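PDB 4CQI: tubulin-binding cofactor A from Leishmania major, which probably acts early in tubulin folding, capturing beta-tubulin and helping to hold it in a quasi-native conformation. Local coordinates for residues I88-L99 with A115-V126. Residues are numbered along the deposited sequence; the frame is centred on the assembly and turned at random.
Sequences IMASVKDLSDYL and ARATMADGQAAV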
# COMPACT_ATOMS: atom_id res chain seq x y z
N ILE A 88 3.07 2.57 -2.68
CA ILE A 88 1.83 3.11 -3.23
C ILE A 88 2.15 4.17 -4.23
O ILE A 88 1.65 4.15 -5.36
CB ILE A 88 0.90 3.73 -2.16
CG1 ILE A 88 0.33 2.64 -1.24
CG2 ILE A 88 -0.25 4.49 -2.83
CD1 ILE A 88 -0.26 3.19 0.08
N MET A 89 3.02 5.12 -3.84
CA MET A 89 3.34 6.20 -4.77
C MET A 89 4.00 5.72 -6.05
O MET A 89 3.70 6.27 -7.11
CB MET A 89 4.17 7.27 -4.07
CG MET A 89 3.46 7.96 -2.92
SD MET A 89 2.06 8.99 -3.43
CE MET A 89 0.74 7.88 -3.59
N ALA A 90 4.87 4.73 -5.99
CA ALA A 90 5.53 4.21 -7.19
C ALA A 90 4.49 3.53 -8.11
O ALA A 90 4.54 3.69 -9.35
CB ALA A 90 6.66 3.23 -6.83
N SER A 91 3.52 2.87 -7.50
CA SER A 91 2.44 2.21 -8.25
C SER A 91 1.47 3.23 -8.88
O SER A 91 1.01 3.04 -10.03
CB SER A 91 1.72 1.23 -7.29
OG SER A 91 0.70 0.53 -7.97
N VAL A 92 1.18 4.30 -8.17
CA VAL A 92 0.34 5.38 -8.68
C VAL A 92 0.98 6.01 -9.91
O VAL A 92 0.30 6.22 -10.94
CB VAL A 92 0.03 6.45 -7.62
CG1 VAL A 92 -0.61 7.71 -8.26
CG2 VAL A 92 -0.89 5.89 -6.51
N LYS A 93 2.29 6.28 -9.83
CA LYS A 93 3.05 6.86 -10.97
C LYS A 93 3.12 5.96 -12.19
O LYS A 93 2.95 6.43 -13.32
CB LYS A 93 4.48 7.22 -10.56
CG LYS A 93 5.32 7.89 -11.64
CD LYS A 93 4.78 9.27 -11.97
CE LYS A 93 5.72 10.09 -12.87
NZ LYS A 93 4.96 11.29 -13.37
N ASP A 94 3.32 4.67 -11.96
CA ASP A 94 3.34 3.69 -13.00
C ASP A 94 1.99 3.63 -13.75
O ASP A 94 1.94 3.61 -15.00
CB ASP A 94 3.69 2.32 -12.44
CG ASP A 94 3.89 1.28 -13.51
OD1 ASP A 94 4.81 1.46 -14.36
OD2 ASP A 94 3.19 0.25 -13.49
N LEU A 95 0.90 3.64 -12.98
CA LEU A 95 -0.44 3.58 -13.54
C LEU A 95 -0.73 4.84 -14.26
O LEU A 95 -1.22 4.83 -15.40
CB LEU A 95 -1.48 3.30 -12.42
CG LEU A 95 -2.96 3.20 -12.77
CD1 LEU A 95 -3.25 2.20 -13.91
CD2 LEU A 95 -3.80 2.89 -11.52
N SER A 96 -0.44 5.97 -13.63
CA SER A 96 -0.63 7.25 -14.25
C SER A 96 0.13 7.43 -15.59
O SER A 96 -0.43 7.95 -16.58
CB SER A 96 -0.18 8.35 -13.27
OG SER A 96 -0.39 9.63 -13.85
N ASP A 97 1.38 7.01 -15.60
CA ASP A 97 2.18 6.98 -16.85
C ASP A 97 1.51 6.10 -17.90
O ASP A 97 1.43 6.50 -19.04
CB ASP A 97 3.59 6.45 -16.59
CG ASP A 97 4.51 7.49 -15.89
OD1 ASP A 97 4.10 8.64 -15.67
OD2 ASP A 97 5.64 7.09 -15.55
N TYR A 98 1.07 4.90 -17.53
CA TYR A 98 0.45 3.96 -18.48
C TYR A 98 -0.80 4.56 -19.10
O TYR A 98 -1.04 4.41 -20.32
CB TYR A 98 0.10 2.62 -17.82
CG TYR A 98 -0.23 1.55 -18.84
CD1 TYR A 98 0.76 1.04 -19.65
CD2 TYR A 98 -1.53 1.06 -19.01
CE1 TYR A 98 0.50 0.10 -20.61
CE2 TYR A 98 -1.80 0.11 -19.95
CZ TYR A 98 -0.79 -0.37 -20.77
OH TYR A 98 -1.04 -1.33 -21.73
N LEU A 99 -1.59 5.24 -18.28
CA LEU A 99 -2.81 5.90 -18.74
C LEU A 99 -2.53 7.02 -19.74
O LEU A 99 -3.40 7.35 -20.54
CB LEU A 99 -3.67 6.42 -17.58
CG LEU A 99 -4.37 5.33 -16.76
CD1 LEU A 99 -4.88 5.92 -15.45
CD2 LEU A 99 -5.58 4.73 -17.53
N ALA A 115 -9.58 2.70 -12.33
CA ALA A 115 -8.17 3.11 -12.24
C ALA A 115 -8.07 4.50 -11.59
O ALA A 115 -7.26 4.73 -10.66
CB ALA A 115 -7.51 3.11 -13.63
N ARG A 116 -8.90 5.45 -12.02
CA ARG A 116 -8.90 6.77 -11.40
C ARG A 116 -9.33 6.74 -9.92
O ARG A 116 -8.72 7.42 -9.07
CB ARG A 116 -9.76 7.75 -12.19
CG ARG A 116 -9.19 8.03 -13.58
CD ARG A 116 -9.90 9.23 -14.23
NE ARG A 116 -10.99 8.83 -15.11
CZ ARG A 116 -10.85 8.50 -16.40
NH1 ARG A 116 -9.65 8.50 -17.00
NH2 ARG A 116 -11.93 8.16 -17.09
N ALA A 117 -10.38 5.98 -9.59
CA ALA A 117 -10.80 5.82 -8.18
C ALA A 117 -9.69 5.25 -7.26
O ALA A 117 -9.49 5.71 -6.11
CB ALA A 117 -12.07 4.94 -8.09
N THR A 118 -8.95 4.28 -7.80
CA THR A 118 -7.92 3.55 -7.04
C THR A 118 -6.72 4.47 -6.83
O THR A 118 -6.16 4.52 -5.73
CB THR A 118 -7.51 2.25 -7.76
OG1 THR A 118 -8.68 1.45 -7.98
CG2 THR A 118 -6.53 1.42 -6.94
N MET A 119 -6.34 5.24 -7.87
CA MET A 119 -5.33 6.30 -7.67
C MET A 119 -5.74 7.31 -6.62
O MET A 119 -4.93 7.65 -5.74
CB MET A 119 -4.99 6.99 -9.01
CG MET A 119 -4.27 6.08 -9.98
SD MET A 119 -3.67 6.93 -11.47
CE MET A 119 -5.21 7.26 -12.28
N ALA A 120 -6.98 7.78 -6.67
CA ALA A 120 -7.49 8.70 -5.65
C ALA A 120 -7.45 8.09 -4.24
O ALA A 120 -7.03 8.76 -3.29
CB ALA A 120 -8.88 9.21 -5.99
N ASP A 121 -7.83 6.81 -4.11
CA ASP A 121 -7.68 6.06 -2.84
C ASP A 121 -6.23 6.01 -2.36
O ASP A 121 -5.97 6.18 -1.16
CB ASP A 121 -8.21 4.62 -2.93
CG ASP A 121 -9.72 4.54 -3.10
OD1 ASP A 121 -10.44 5.50 -2.76
OD2 ASP A 121 -10.20 3.47 -3.56
N GLY A 122 -5.28 5.80 -3.27
CA GLY A 122 -3.83 5.82 -2.89
C GLY A 122 -3.34 7.18 -2.40
O GLY A 122 -2.68 7.27 -1.37
N GLN A 123 -3.71 8.24 -3.12
CA GLN A 123 -3.36 9.59 -2.72
C GLN A 123 -3.97 9.95 -1.37
O GLN A 123 -3.35 10.62 -0.56
CB GLN A 123 -3.88 10.59 -3.74
CG GLN A 123 -3.27 10.46 -5.12
CD GLN A 123 -1.88 11.02 -5.19
OE1 GLN A 123 -1.22 11.27 -4.17
NE2 GLN A 123 -1.45 11.30 -6.41
N ALA A 124 -5.21 9.51 -1.15
CA ALA A 124 -5.87 9.72 0.15
C ALA A 124 -5.12 8.97 1.25
O ALA A 124 -4.89 9.50 2.33
CB ALA A 124 -7.30 9.26 0.08
N ALA A 125 -4.73 7.74 0.95
CA ALA A 125 -4.06 6.90 1.96
C ALA A 125 -2.75 7.50 2.45
O ALA A 125 -2.44 7.41 3.64
CB ALA A 125 -3.88 5.49 1.44
N VAL A 126 -1.99 8.12 1.57
CA VAL A 126 -0.81 8.91 1.97
C VAL A 126 -1.37 10.29 2.32
O VAL A 126 -2.57 10.42 2.50
CB VAL A 126 0.30 8.88 0.87
CG1 VAL A 126 0.48 7.44 0.36
CG2 VAL A 126 -0.05 9.82 -0.27
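M119 fits as a knob into a hole formed by V92, L95, S96 and L99 on the facing helix. Its CG is anti to the carbonyl carbon (chi1 -67°) and chi2 is extended, which together set M119 SD about 4.0 Å from both L95 CG and S96 N. The chi3 bend (-71°) then swings the terminal methyl to L99, tip to tip, and the 3.5 Å from M119 CE to L99 CD1 is tight for two carbons. L95 comes in obliquely, its CD2 3.6 Å from M119 CG, and both leucines also reach A115 CB. One turn on, G122 has no side chain, and I88 CG2 rests 3.8 Å from G122 CA. At the far end M89, bent at chi2 and chi3, brings SD to 3.9 Å from V126 CG2, while Q123 crosses it at about a right angle, with OE1 4.0 Å from M89 CE. The segment axes approach to 9.9 Å and cross at -151°, roughly antiparallel, as helix 109-125 packs on helix 67-100 in this three-helix bundle; I88 and L95 also touch L42 and L28 of helix 23-62. Cohesion across the pair is therefore apolar and shape-dependent, resting on methyl, methylene and thioether contacts rather than polar bonds.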